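Local coordinates for protein homoserine O-acetyltransferase (PDB 3I1I) that probably transfers an acetyl group from acetyl-CoA to the hydroxyl of L-homoserine, an early step on the route to methionine, using an alpha/beta hydrolase fold, at residues A[331-334]-A[335-338]; A[359-362]-A[363-367]; A[350-353]-A[354-358]; A[130-133]-A[134-138]. All coordinates share one frame; numbering follows the deposited sequence. Where two conformers were deposited one is given.

Contact 1. Residues A[331-334]-A[335-338]; sequences DLLQ and KQGK
Lys335 reaches back along the helix to Asp331, one turn earlier, and its side chain can be followed atom by atom. CB lies over the end of the Asp331 carbonyl, and CG comes closer still, 3.1 Å from Asp331 O. That oxygen also accepts the bond from Lys335 N, at 3.0 Å and 162° at the hydrogen. From CG the chain bends at each of its remaining torsions, which curls it back along the helix surface to the carboxylate. CE approaches the carboxylate, and NZ ends 2.7 Å from Asp331 OD2, on the syn side and 17° out of the carboxylate plane. This is a salt bridge through one oxygen, since OD1 stays 3.4 Å from NZ.

On the other flank, Leu333 CD2 rests 3.7 Å from Lys338 CD. The extended Lys338 chain carries NZ to Gln336 OE1, 2.8 Å away and above the amide plane, and NZ also bonds to Ser304 O. The amide of Gln334 turns to the backbone of Ala340 instead, linking the helix to the strand that follows.

The backbone shows how the helix stops. Gly337 N donates to Gln334 O, and Lys338 N donates to Leu333 O at 3.0 Å. Gly337 has phi 81°, the sign needed to turn the chain back over the last helical turn. Together the positive phi and the paired bonds define a Schellman motif, here ending helix 324-335 ahead of strand 340-342, outermost in the sheet of this chain.

Contact 2. Residues A[359-362]-A[363-367]; sequences HLFE and KKVYE
Val365 N donates to Phe361 O at 3.0 Å and 159°, and Tyr366 N donates to Glu362 O at 3.1 Å and 172°. These bonds satisfy the first two carbonyls of the helix, which starts from Phe361 at the N-cap position. A phenylalanine side chain has no acceptor to offer the amides of the first turn, and two waters serve there. Water 1 accepts from Lys363 N at 2.9 Å and donates to His359 O; water 2 accepts from Lys364 N at 3.1 Å, with only a weak bond to Leu360 O.

Beneath this polar layer, the first torsion of Phe361 (60°) places CG between the backbone N and the carbonyl carbon. Val365 CG2 meets the ring edge in plane, 3.8 Å from Phe361 CD1, and both side chains touch Ile313 of the central sheet.

Lys364 NZ forms a salt bridge with Glu341 on strand 340-342. In the conformer given, Glu367 OE1 also lies 3.0 Å from Lys364 NZ, a second bond that depends on that conformer. The chemistry implies a helix start whose first amides are met by water, which links them to the carbonyls of the preceding loop, with apolar contacts on its inner side and a charge link to the sheet.

Contact 3. Residues A[350-353]-A[354-358]; sequences GHMA and GVFDI
Met352, present as selenomethionine, folds its side chain against Phe356 one turn on. Bends at chi2 and chi3 bring the terminal methyl over one ring face. CE lies 4.1 Å from the ring centroid and 27° off the normal, a CH-pi contact, while SE is farther at 5.5 Å and oblique, a looser Met-aromatic contact. Met352 CB also approaches the ring, 3.8 Å from Phe356 CD2. This is the more open side: Phe356 is exposed and Met352 only partly buried, although Phe232 also touches the Met352 side chain.

The opposite character belongs to Ala353, Gly354 and Asp357, all buried. Ala353 CA and CB pack against Asp357 OD2, the nearer being CA at 3.4 Å. The same carboxylate oxygen accepts a hydrogen bond from Asn349, so the aspartate ties the short helix to the loop before it. Gly354 N donates to His351 O at 3.1 Å and 166°, and Gly354 O is bound by Trp71. Between the two sides, Met352 O takes two donors: Phe356 N, at 2.8 Å, comes nearly along the carbonyl axis, whereas Val355 N sits above the carbonyl plane. Asp357 N closes the turn on Ala353 O at 2.9 Å.

The His351 side chain takes no part in this turn. Its ND1 bonds to Asp318 and its NE2 to Ser155, geometry consistent with the Ser-His-Asp catalytic triad of alpha/beta hydrolase-fold enzymes, in which a loop after the last strand supplies the histidine.

Contact 4. Residues A[130-133]-A[134-138]; sequences LDVA and RMQCE
Leu130 covers one face of the Arg134 guanidinium. Its CD1 lies 3.9 Å above the plane, over the centre of the group, and CD2 is 4.0 Å from Arg134 NH2. Both torsions of Leu130 (chi1 175°, chi2 49°) swing its branches along the helix toward the arginine, whose chain bends at chi2 and then runs on extended to NE. On another flank, Val132 CG1 touches Gln136 CD at 4.1 Å, while Gln136 OE1 lies 3.7 Å from Ala133 CA.

Behind these side-chain contacts stands the regular helical backbone. Arg134 N donates to Leu130 O at 2.8 Å, and Gln136 N to Val132 O at 2.9 Å with an almost straight 174° at the hydrogen. Met135 and Cys137 make the equivalent bonds to Asp131 and Ala133. Leu130 with Arg134 and Val132 with Gln136 are thus each held four residues apart, each pair on one flank of the helix.

The next shell fixes the polar ends. Arg134 NE forms a salt bridge with Glu20, and NH1 bonds to Tyr168 and to a glycerol probably taken from the crystallisation liquor. Asp131 accepts from Glu20 N and Tyr17, so arginine and aspartate grip the same turn without touching each other. The buried Gln136 amide uses both ends: OE1 accepts from Trp164 and NE2 donates to Thr91 OG1.

Helix 129-142 packs beside helix 156-167 through Ala133, Gln136 and Cys137, and on the sheet through Val132, Met135 and Gln136 against strand 24-34, with Met135 and Glu138 also on strand 10-18.

Along the chain the order is contact 4, contact 1, contact 3, contact 2. Contact 4 lies on helix 129-142, before strand 150-154 of the eight-stranded sheet. The other three come late in the chain: contact 1 just before strand 340-342, outermost in the sheet of this chain, and contacts 3 and 2 after it. Contacts 3 and 4 lie on opposite sides of the chain's centre, their own centres about 26 Å apart. Contacts 2 and 3, about 13 Å apart between centres, alone touch, with Phe361 CZ 3.5 Å from Gly354 O, joining the C-terminal helix to the turn beside the probable catalytic histidine. Contact 1, at the surface, lies well away from both, about 23 Å from contact 2 between centres.

Contact 1. Residues A[331-334]-A[335-338]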
# COMPACT_ATOMS: atom_id res chain seq x y z
N ASP A 331 7.39 30.92 9.97
CA ASP A 331 8.46 31.50 10.73
C ASP A 331 9.53 32.09 9.81
O ASP A 331 9.99 33.25 10.03
CB ASP A 331 9.06 30.50 11.71
CG ASP A 331 10.01 31.17 12.68
OD1 ASP A 331 9.62 32.12 13.39
OD2 ASP A 331 11.18 30.77 12.74
N LEU A 332 9.91 31.34 8.77
CA LEU A 332 10.90 31.85 7.82
C LEU A 332 10.41 33.12 7.16
O LEU A 332 11.13 34.10 7.07
CB LEU A 332 11.28 30.80 6.77
CG LEU A 332 12.01 29.57 7.32
CD1 LEU A 332 12.11 28.45 6.25
CD2 LEU A 332 13.39 29.94 7.94
N LEU A 333 9.17 33.14 6.71
CA LEU A 333 8.63 34.35 6.08
C LEU A 333 8.62 35.55 7.04
O LEU A 333 8.94 36.66 6.63
CB LEU A 333 7.22 34.10 5.54
CG LEU A 333 7.10 33.31 4.24
CD1 LEU A 333 5.65 32.76 4.09
CD2 LEU A 333 7.56 34.17 2.97
N GLN A 334 8.26 35.34 8.30
CA GLN A 334 8.23 36.43 9.27
C GLN A 334 9.63 36.97 9.50
O GLN A 334 9.82 38.16 9.55
CB GLN A 334 7.61 36.01 10.58
CG GLN A 334 6.12 35.81 10.47
CD GLN A 334 5.49 35.20 11.70
OE1 GLN A 334 6.17 34.93 12.67
NE2 GLN A 334 4.19 34.98 11.67
N LYS A 335 10.63 36.11 9.59
CA LYS A 335 11.99 36.60 9.77
C LYS A 335 12.53 37.35 8.55
O LYS A 335 13.47 38.10 8.67
CB LYS A 335 12.92 35.48 10.15
CG LYS A 335 12.39 34.74 11.37
CD LYS A 335 13.41 34.54 12.41
CE LYS A 335 13.75 33.06 12.64
NZ LYS A 335 12.97 32.53 13.82
N GLN A 336 11.92 37.16 7.38
CA GLN A 336 12.20 37.99 6.23
C GLN A 336 11.46 39.31 6.24
O GLN A 336 11.57 40.08 5.29
CB GLN A 336 11.87 37.22 4.96
CG GLN A 336 12.80 36.04 4.76
CD GLN A 336 12.34 35.17 3.64
OE1 GLN A 336 11.27 35.42 3.01
NE2 GLN A 336 13.13 34.15 3.33
N GLY A 337 10.69 39.57 7.29
CA GLY A 337 9.88 40.77 7.36
C GLY A 337 8.57 40.67 6.59
O GLY A 337 7.90 41.67 6.38
N LYS A 338 8.14 39.48 6.21
CA LYS A 338 6.85 39.37 5.51
C LYS A 338 5.66 39.09 6.42
O LYS A 338 5.82 38.66 7.57
CB LYS A 338 6.97 38.32 4.44
CG LYS A 338 7.90 38.83 3.35
CD LYS A 338 8.49 37.72 2.55
CE LYS A 338 9.66 38.23 1.68
NZ LYS A 338 10.22 37.04 1.03

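Contact 2. Residues A[359-362]-A[363-367]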
# COMPACT_ATOMS: atom_id res chain seq x y z
N HIS A 359 -16.75 25.58 8.10
CA HIS A 359 -17.17 26.41 9.24
C HIS A 359 -16.03 26.72 10.18
O HIS A 359 -16.03 27.73 10.84
CB HIS A 359 -18.36 25.79 10.02
CG HIS A 359 -18.07 24.50 10.71
ND1 HIS A 359 -17.90 23.30 10.04
CD2 HIS A 359 -17.97 24.20 12.04
CE1 HIS A 359 -17.69 22.33 10.91
NE2 HIS A 359 -17.74 22.84 12.13
N LEU A 360 -15.02 25.86 10.21
CA LEU A 360 -13.89 26.05 11.17
C LEU A 360 -12.96 27.22 10.80
O LEU A 360 -12.27 27.76 11.67
CB LEU A 360 -13.08 24.76 11.35
CG LEU A 360 -13.85 23.57 11.98
CD1 LEU A 360 -13.02 22.28 11.96
CD2 LEU A 360 -14.33 23.91 13.42
N PHE A 361 -12.97 27.62 9.52
CA PHE A 361 -12.05 28.67 9.04
C PHE A 361 -12.65 29.75 8.11
O PHE A 361 -11.91 30.65 7.70
CB PHE A 361 -10.79 28.05 8.37
CG PHE A 361 -11.07 27.16 7.17
CD1 PHE A 361 -11.00 27.67 5.88
CD2 PHE A 361 -11.37 25.79 7.34
CE1 PHE A 361 -11.23 26.86 4.77
CE2 PHE A 361 -11.62 24.97 6.22
CZ PHE A 361 -11.53 25.50 4.95
N GLU A 362 -13.94 29.66 7.77
CA GLU A 362 -14.53 30.63 6.83
C GLU A 362 -14.41 32.06 7.36
O GLU A 362 -14.18 33.00 6.60
CB GLU A 362 -15.98 30.30 6.54
CG GLU A 362 -16.91 30.53 7.72
CD GLU A 362 -18.31 29.95 7.52
OE1 GLU A 362 -18.78 29.85 6.37
OE2 GLU A 362 -18.96 29.62 8.54
N LYS A 363 -14.54 32.24 8.65
CA LYS A 363 -14.47 33.59 9.19
C LYS A 363 -13.05 34.18 9.05
O LYS A 363 -12.88 35.36 8.78
CB LYS A 363 -14.92 33.60 10.64
CG LYS A 363 -14.96 34.98 11.24
CD LYS A 363 -15.44 34.95 12.72
CE LYS A 363 -15.36 36.36 13.38
NZ LYS A 363 -15.00 36.29 14.86
N LYS A 364 -12.04 33.33 9.22
CA LYS A 364 -10.66 33.73 9.03
C LYS A 364 -10.37 34.06 7.57
O LYS A 364 -9.67 35.05 7.29
CB LYS A 364 -9.71 32.64 9.50
CG LYS A 364 -8.25 33.06 9.53
CD LYS A 364 -8.04 34.30 10.37
CE LYS A 364 -6.68 34.37 10.97
NZ LYS A 364 -6.35 35.80 11.39
N VAL A 365 -10.89 33.26 6.64
CA VAL A 365 -10.65 33.49 5.24
C VAL A 365 -11.17 34.89 4.87
O VAL A 365 -10.47 35.74 4.28
CB VAL A 365 -11.29 32.39 4.38
CG1 VAL A 365 -11.51 32.84 2.94
CG2 VAL A 365 -10.41 31.09 4.45
N TYR A 366 -12.41 35.14 5.27
CA TYR A 366 -13.07 36.40 5.02
C TYR A 366 -12.22 37.58 5.51
O TYR A 366 -11.99 38.50 4.79
CB TYR A 366 -14.43 36.40 5.73
CG TYR A 366 -15.13 37.70 5.62
CD1 TYR A 366 -15.77 38.07 4.44
CD2 TYR A 366 -15.10 38.60 6.68
CE1 TYR A 366 -16.38 39.32 4.33
CE2 TYR A 366 -15.73 39.84 6.58
CZ TYR A 366 -16.37 40.18 5.41
OH TYR A 366 -16.97 41.39 5.34
N GLU A 367 -11.78 37.53 6.76
CA GLU A 367 -10.94 38.58 7.35
C GLU A 367 -9.65 38.77 6.54
O GLU A 367 -9.21 39.89 6.30
CB GLU A 367 -10.62 38.21 8.82
CG GLU A 367 -9.53 39.00 9.57
CD GLU A 367 -9.26 38.41 11.01
OE1 GLU A 367 -8.09 38.25 11.42
OE2 GLU A 367 -10.24 38.08 11.72
O HOH W 1 -14.93 30.39 10.80
O HOH W 2 -12.29 31.07 11.38

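Contact 3. Residues A[350-353]-A[354-358]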
# COMPACT_ATOMS: atom_id res chain seq x y z
N GLY A 350 -9.57 15.17 10.20
CA GLY A 350 -8.17 15.17 9.76
C GLY A 350 -7.98 16.04 8.52
O GLY A 350 -8.50 17.18 8.47
N HIS A 351 -7.27 15.49 7.53
CA HIS A 351 -7.01 16.18 6.28
C HIS A 351 -8.29 16.72 5.63
O HIS A 351 -8.30 17.85 5.13
CB HIS A 351 -6.35 15.21 5.32
CG HIS A 351 -5.85 15.82 4.06
ND1 HIS A 351 -4.84 16.78 4.04
CD2 HIS A 351 -6.21 15.60 2.78
CE1 HIS A 351 -4.61 17.11 2.78
NE2 HIS A 351 -5.43 16.42 2.00
N MSE A 352 -9.35 15.93 5.63
CA MSE A 352 -10.61 16.28 4.96
C MSE A 352 -11.36 17.41 5.66
O MSE A 352 -12.34 17.91 5.11
CB MSE A 352 -11.53 15.06 4.89
CG MSE A 352 -11.00 13.89 4.07
SE MSE A 352 -10.36 14.51 2.31
CE MSE A 352 -11.94 15.16 1.48
N ALA A 353 -10.91 17.82 6.84
CA ALA A 353 -11.45 19.03 7.45
C ALA A 353 -11.32 20.24 6.49
O ALA A 353 -12.12 21.19 6.52
CB ALA A 353 -10.75 19.34 8.81
N GLY A 354 -10.29 20.20 5.66
CA GLY A 354 -10.03 21.31 4.78
C GLY A 354 -11.08 21.45 3.71
O GLY A 354 -11.21 22.51 3.12
N VAL A 355 -11.83 20.38 3.44
CA VAL A 355 -12.91 20.43 2.47
C VAL A 355 -14.27 20.31 3.14
O VAL A 355 -15.21 20.92 2.71
CB VAL A 355 -12.70 19.31 1.40
CG1 VAL A 355 -13.79 19.33 0.39
CG2 VAL A 355 -11.33 19.49 0.72
N PHE A 356 -14.38 19.54 4.22
CA PHE A 356 -15.65 19.28 4.87
C PHE A 356 -15.95 20.15 6.08
O PHE A 356 -17.07 20.12 6.55
CB PHE A 356 -15.69 17.84 5.39
CG PHE A 356 -15.60 16.78 4.34
CD1 PHE A 356 -15.93 17.02 3.02
CD2 PHE A 356 -15.26 15.50 4.70
CE1 PHE A 356 -15.87 16.01 2.08
CE2 PHE A 356 -15.20 14.48 3.78
CZ PHE A 356 -15.50 14.73 2.46
N ASP A 357 -14.99 20.88 6.64
CA ASP A 357 -15.27 21.71 7.83
C ASP A 357 -14.94 23.19 7.64
O ASP A 357 -14.29 23.83 8.45
CB ASP A 357 -14.56 21.12 9.04
CG ASP A 357 -15.07 19.75 9.36
OD1 ASP A 357 -16.20 19.69 9.91
OD2 ASP A 357 -14.39 18.74 9.06
N ILE A 358 -15.41 23.68 6.52
CA ILE A 358 -15.42 25.07 6.14
C ILE A 358 -15.79 25.97 7.29
O ILE A 358 -15.18 27.00 7.47
CB ILE A 358 -16.44 25.23 4.93
CG1 ILE A 358 -15.65 25.13 3.65
CG2 ILE A 358 -17.31 26.52 4.98
CD1 ILE A 358 -14.80 23.91 3.57

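Contact 4. Residues A[130-133]-A[134-138]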
# COMPACT_ATOMS: atom_id res chain seq x y z
N LEU A 130 4.01 23.27 -10.49
CA LEU A 130 4.48 24.50 -11.11
C LEU A 130 4.01 24.57 -12.58
O LEU A 130 3.60 25.65 -13.05
CB LEU A 130 5.97 24.64 -10.98
CG LEU A 130 6.62 25.83 -11.68
CD1 LEU A 130 5.89 27.13 -11.38
CD2 LEU A 130 8.13 25.87 -11.28
N ASP A 131 4.01 23.43 -13.28
CA ASP A 131 3.45 23.39 -14.65
C ASP A 131 2.01 23.86 -14.68
O ASP A 131 1.65 24.65 -15.55
CB ASP A 131 3.54 22.02 -15.26
CG ASP A 131 4.97 21.64 -15.62
OD1 ASP A 131 5.60 22.44 -16.33
OD2 ASP A 131 5.47 20.57 -15.19
N VAL A 132 1.22 23.45 -13.68
CA VAL A 132 -0.16 23.87 -13.60
C VAL A 132 -0.29 25.41 -13.36
O VAL A 132 -1.11 26.08 -14.00
CB VAL A 132 -0.96 23.04 -12.56
CG1 VAL A 132 -2.34 23.65 -12.33
CG2 VAL A 132 -1.06 21.53 -13.01
N ALA A 133 0.55 25.94 -12.48
CA ALA A 133 0.59 27.35 -12.19
C ALA A 133 1.01 28.14 -13.48
O ALA A 133 0.44 29.18 -13.77
CB ALA A 133 1.57 27.62 -11.03
N ARG A 134 1.96 27.63 -14.25
CA ARG A 134 2.36 28.33 -15.48
C ARG A 134 1.22 28.36 -16.51
O ARG A 134 0.99 29.39 -17.14
CB ARG A 134 3.61 27.72 -16.11
CG ARG A 134 4.83 27.66 -15.15
CD ARG A 134 5.98 28.38 -15.76
NE ARG A 134 7.25 28.28 -15.01
CZ ARG A 134 7.74 29.24 -14.20
NH1 ARG A 134 7.07 30.38 -13.96
NH2 ARG A 134 8.91 29.03 -13.62
N MSE A 135 0.48 27.27 -16.64
CA MSE A 135 -0.65 27.26 -17.52
C MSE A 135 -1.74 28.22 -17.06
O MSE A 135 -2.20 29.02 -17.84
CB MSE A 135 -1.20 25.87 -17.68
CG MSE A 135 -0.33 25.03 -18.58
SE MSE A 135 -0.88 23.17 -18.44
CE MSE A 135 -2.78 23.40 -18.93
N GLN A 136 -2.12 28.16 -15.79
CA GLN A 136 -3.11 29.06 -15.24
C GLN A 136 -2.75 30.55 -15.48
O GLN A 136 -3.61 31.36 -15.81
CB GLN A 136 -3.22 28.84 -13.75
CG GLN A 136 -3.94 27.55 -13.34
CD GLN A 136 -3.91 27.38 -11.83
OE1 GLN A 136 -2.93 27.76 -11.17
NE2 GLN A 136 -4.99 26.86 -11.28
N CYS A 137 -1.48 30.87 -15.31
CA CYS A 137 -1.01 32.21 -15.50
C CYS A 137 -1.20 32.69 -16.95
O CYS A 137 -1.55 33.86 -17.17
CB CYS A 137 0.45 32.29 -15.12
SG CYS A 137 1.03 33.96 -15.11
N GLU A 138 -1.00 31.81 -17.93
CA GLU A 138 -1.25 32.17 -19.32
C GLU A 138 -2.69 32.53 -19.50
O GLU A 138 -3.01 33.49 -20.21
CB GLU A 138 -0.99 31.04 -20.29
CG GLU A 138 0.39 30.50 -20.23
CD GLU A 138 1.33 31.26 -21.08
OE1 GLU A 138 1.79 30.64 -22.08
OE2 GLU A 138 1.61 32.45 -20.75